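PDB 3EVY: putative type I restriction enzyme R protein from Bacteroides fragilis NCTC 9343, which probably serves as the R subunit of a type I restriction system, needed for its ATP-dependent DNA cleavage but not for modification, this fragment coming from the subunit's C-terminal region. Local coordinates for residues A[18-23]-A[54-59]. Residues are numbered along the deposited sequence; the frame is centred on the assembly and turned at random.
Sequences ERFNEM and RAMLRL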
ATOM      1  N   GLU A  18       9.268  -8.736   1.788  1.00 44.19           N
ATOM      2  CA  GLU A  18       9.026  -9.443   0.531  1.00 46.08           C
ATOM      3  C   GLU A  18       7.536  -9.534   0.195  1.00 45.59           C
ATOM      4  O   GLU A  18       7.141  -9.242  -0.918  1.00 45.84           O
ATOM      5  CB  GLU A  18       9.617 -10.856   0.625  1.00 48.38           C
ATOM      6  CG  GLU A  18       9.407 -11.632  -0.656  1.00 56.34           C
ATOM      7  CD  GLU A  18       9.969 -13.037  -0.557  1.00 65.16           C
ATOM      8  OE1 GLU A  18      10.997 -13.221   0.157  1.00 67.20           O
ATOM      9  OE2 GLU A  18       9.353 -13.943  -1.181  1.00 71.25           O
ATOM     10  N   ARG A  19       6.709  -9.951   1.154  1.00 44.94           N
ATOM     11  CA  ARG A  19       5.269  -9.878   1.040  1.00 44.94           C
ATOM     12  C   ARG A  19       4.758  -8.441   0.680  1.00 44.15           C
ATOM     13  O   ARG A  19       3.842  -8.292  -0.133  1.00 44.16           O
ATOM     14  CB  ARG A  19       4.576 -10.250   2.355  1.00 45.21           C
ATOM     15  CG  ARG A  19       4.315 -11.729   2.543  1.00 51.98           C
ATOM     16  CD  ARG A  19       3.965 -12.091   4.018  1.00 59.87           C
ATOM     17  NE  ARG A  19       2.663 -11.527   4.378  1.00 64.58           N
ATOM     18  CZ  ARG A  19       2.219 -11.393   5.624  1.00 66.82           C
ATOM     19  NH1 ARG A  19       2.953 -11.819   6.645  1.00 68.30           N
ATOM     20  NH2 ARG A  19       1.023 -10.855   5.838  1.00 69.97           N
ATOM     21  N   PHE A  20       5.271  -7.418   1.353  1.00 42.04           N
ATOM     22  CA  PHE A  20       4.751  -6.028   1.093  1.00 40.93           C
ATOM     23  C   PHE A  20       5.036  -5.664  -0.370  1.00 41.05           C
ATOM     24  O   PHE A  20       4.176  -5.094  -1.062  1.00 41.87           O
ATOM     25  CB  PHE A  20       5.426  -4.960   1.976  1.00 38.60           C
ATOM     26  CG  PHE A  20       4.910  -3.565   1.659  1.00 37.36           C
ATOM     27  CD1 PHE A  20       3.735  -3.118   2.214  1.00 33.39           C
ATOM     28  CD2 PHE A  20       5.489  -2.814   0.659  1.00 34.31           C
ATOM     29  CE1 PHE A  20       3.196  -1.901   1.830  1.00 35.43           C
ATOM     30  CE2 PHE A  20       4.966  -1.580   0.308  1.00 36.09           C
ATOM     31  CZ  PHE A  20       3.843  -1.133   0.886  1.00 34.54           C
ATOM     32  N   ASN A  21       6.238  -6.019  -0.828  1.00 40.14           N
ATOM     33  CA  ASN A  21       6.676  -5.599  -2.152  1.00 42.69           C
ATOM     34  C   ASN A  21       5.903  -6.316  -3.278  1.00 43.72           C
ATOM     35  O   ASN A  21       5.641  -5.739  -4.369  1.00 43.74           O
ATOM     36  CB  ASN A  21       8.191  -5.721  -2.313  1.00 40.91           C
ATOM     37  CG  ASN A  21       8.949  -4.641  -1.569  1.00 41.57           C
ATOM     38  OD1 ASN A  21       8.362  -3.605  -1.147  1.00 37.71           O
ATOM     39  ND2 ASN A  21      10.240  -4.828  -1.435  1.00 39.05           N
ATOM     40  N   GLU A  22       5.552  -7.571  -3.032  1.00 45.37           N
ATOM     41  CA  GLU A  22       4.684  -8.288  -3.981  1.00 47.25           C
ATOM     42  C   GLU A  22       3.300  -7.718  -4.012  1.00 46.80           C
ATOM     43  O   GLU A  22       2.698  -7.570  -5.102  1.00 48.68           O
ATOM     44  CB  GLU A  22       4.652  -9.798  -3.666  1.00 48.03           C
ATOM     45  CG  GLU A  22       5.992 -10.442  -3.920  1.00 54.58           C
ATOM     46  CD  GLU A  22       6.125 -11.863  -3.289  1.00 64.92           C
ATOM     47  OE1 GLU A  22       5.134 -12.368  -2.661  1.00 68.54           O
ATOM     48  OE2 GLU A  22       7.244 -12.454  -3.415  1.00 65.43           O
ATOM     49  N   MET A  23       2.742  -7.467  -2.832  1.00 46.10           N
ATOM     50  CA  MET A  23       1.440  -6.802  -2.690  1.00 47.55           C
ATOM     51  C   MET A  23       1.468  -5.443  -3.392  1.00 47.07           C
ATOM     52  O   MET A  23       0.526  -5.100  -4.083  1.00 48.01           O
ATOM     53  CB  MET A  23       1.167  -6.545  -1.237  1.00 47.95           C
ATOM     54  CG  MET A  23      -0.262  -6.296  -0.825  1.00 50.63           C
ATOM     55  SD  MET A  23      -0.435  -6.442   1.020  1.00 57.09           S
ATOM     56  CE  MET A  23       0.527  -8.061   1.096  1.00 30.13           C
ATOM     57  N   ARG A  54      -6.026  -1.132   2.558  1.00 37.91           N
ATOM     58  CA  ARG A  54      -5.999  -1.508   4.027  1.00 39.21           C
ATOM     59  C   ARG A  54      -4.969  -2.562   4.360  1.00 39.03           C
ATOM     60  O   ARG A  54      -4.233  -2.455   5.335  1.00 41.25           O
ATOM     61  CB  ARG A  54      -7.360  -1.995   4.551  1.00 39.81           C
ATOM     62  CG  ARG A  54      -7.340  -2.235   6.102  1.00 43.42           C
ATOM     63  CD  ARG A  54      -8.719  -2.550   6.624  1.00 55.60           C
ATOM     64  NE  ARG A  54      -8.597  -2.816   8.054  1.00 60.05           N
ATOM     65  CZ  ARG A  54      -9.555  -3.350   8.807  1.00 61.35           C
ATOM     66  NH1 ARG A  54     -10.739  -3.659   8.282  1.00 60.14           N
ATOM     67  NH2 ARG A  54      -9.318  -3.538  10.099  1.00 62.14           N
ATOM     68  N   ALA A  55      -4.868  -3.588   3.550  1.00 38.89           N
ATOM     69  CA  ALA A  55      -3.882  -4.654   3.764  1.00 38.96           C
ATOM     70  C   ALA A  55      -2.442  -4.200   3.601  1.00 37.66           C
ATOM     71  O   ALA A  55      -1.548  -4.664   4.301  1.00 35.93           O
ATOM     72  CB  ALA A  55      -4.144  -5.900   2.740  1.00 38.53           C
ATOM     73  N   MET A  56      -2.181  -3.391   2.580  1.00 36.98           N
ATOM     74  CA  MET A  56      -0.818  -2.766   2.439  1.00 37.61           C
ATOM     75  C   MET A  56      -0.541  -1.876   3.606  1.00 36.92           C
ATOM     76  O   MET A  56       0.570  -1.882   4.167  1.00 38.01           O
ATOM     77  CB  MET A  56      -0.778  -1.865   1.137  1.00 36.11           C
ATOM     78  CG  MET A  56      -0.452  -2.612  -0.209  1.00 40.19           C
ATOM     79  SD  MET A  56       0.265  -1.397  -1.369  1.00 36.91           S
ATOM     80  CE  MET A  56      -0.822  -0.050  -1.189  1.00 41.30           C
ATOM     81  N   LEU A  57      -1.528  -1.059   3.998  1.00 37.56           N
ATOM     82  CA  LEU A  57      -1.310  -0.104   5.084  1.00 36.23           C
ATOM     83  C   LEU A  57      -0.914  -0.896   6.422  1.00 37.85           C
ATOM     84  O   LEU A  57      -0.004  -0.504   7.161  1.00 34.18           O
ATOM     85  CB  LEU A  57      -2.551   0.801   5.321  1.00 36.64           C
ATOM     86  CG  LEU A  57      -2.475   1.560   6.681  1.00 37.61           C
ATOM     87  CD1 LEU A  57      -1.233   2.593   6.744  1.00 36.87           C
ATOM     88  CD2 LEU A  57      -3.793   2.327   6.992  1.00 39.42           C
ATOM     89  N   ARG A  58      -1.591  -2.000   6.689  1.00 36.20           N
ATOM     90  CA  ARG A  58      -1.348  -2.797   7.922  1.00 37.11           C
ATOM     91  C   ARG A  58       0.016  -3.448   7.881  1.00 37.41           C
ATOM     92  O   ARG A  58       0.746  -3.466   8.907  1.00 38.50           O
ATOM     93  CB  ARG A  58      -2.459  -3.849   8.099  1.00 35.40           C
ATOM     94  CG  ARG A  58      -3.787  -3.249   8.567  1.00 35.97           C
ATOM     95  CD  ARG A  58      -4.934  -4.254   8.660  1.00 42.56           C
ATOM     96  NE  ARG A  58      -4.621  -5.327   9.617  1.00 44.71           N
ATOM     97  CZ  ARG A  58      -4.856  -5.268  10.933  1.00 48.15           C
ATOM     98  NH1 ARG A  58      -5.437  -4.197  11.492  1.00 42.90           N
ATOM     99  NH2 ARG A  58      -4.501  -6.307  11.698  1.00 51.19           N
ATOM    100  N   LEU A  59       0.425  -3.891   6.692  1.00 37.26           N
ATOM    101  CA  LEU A  59       1.680  -4.580   6.546  1.00 38.08           C
ATOM    102  C   LEU A  59       2.822  -3.540   6.610  1.00 36.97           C
ATOM    103  O   LEU A  59       3.899  -3.765   7.200  1.00 37.84           O
ATOM    104  CB  LEU A  59       1.693  -5.351   5.216  1.00 38.21           C
ATOM    105  CG  LEU A  59       2.890  -6.168   4.767  1.00 43.25           C
ATOM    106  CD1 LEU A  59       3.447  -7.016   5.923  1.00 48.03           C
ATOM    107  CD2 LEU A  59       2.426  -7.137   3.583  1.00 42.08           C
TER
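Leu-59 reaches into the notch between Arg-19, Phe-20 and Met-23, meeting helix 12-30 with its CD2 branch. CD2 lies 3.6 Å from CA of Phe-20, against the backbone itself, while CG of Leu-59 sits 4.0 Å from CB of Phe-20, near the plane of the ring at its edge. CG of Leu-59 is anti to the backbone N (chi1 179°), which carries the branch point across to the other helix. Met-23 closes the notch: its chain bends at chi3 (-47°), setting CE 3.3 Å from Leu-59 CD2, tighter than usual for two methyls, and SD lies 4.1 Å from CB of Ala-55. This is packing between two nearly antiparallel helices, 12-30 and 43-63, whose local axes run at 154° and pass 10.1 Å apart, within the C-terminal family region of subunit R. Farther along, the Met-23 and Met-56 side chains lie alongside each other, pointing opposite ways, CG to CG at 3.7 Å. The side chains of Phe-20 and Met-56 cross at about a right angle. CE1 of Phe-20 approaches O of Met-56 to 3.5 Å, with that carbonyl oxygen in the ring plane at the edge, and touches Met-56 CB as well. SD of Met-56 stands obliquely 5.0 Å from the ring centroid, a Met-aromatic contact. Phe-20 and Met-56 are buried, and both also touch Phe-81, which brings helix 78-91 against this pair; Leu-74 and Ile-76, from the loop before that helix, touch Phe-20 and Met-56 respectively.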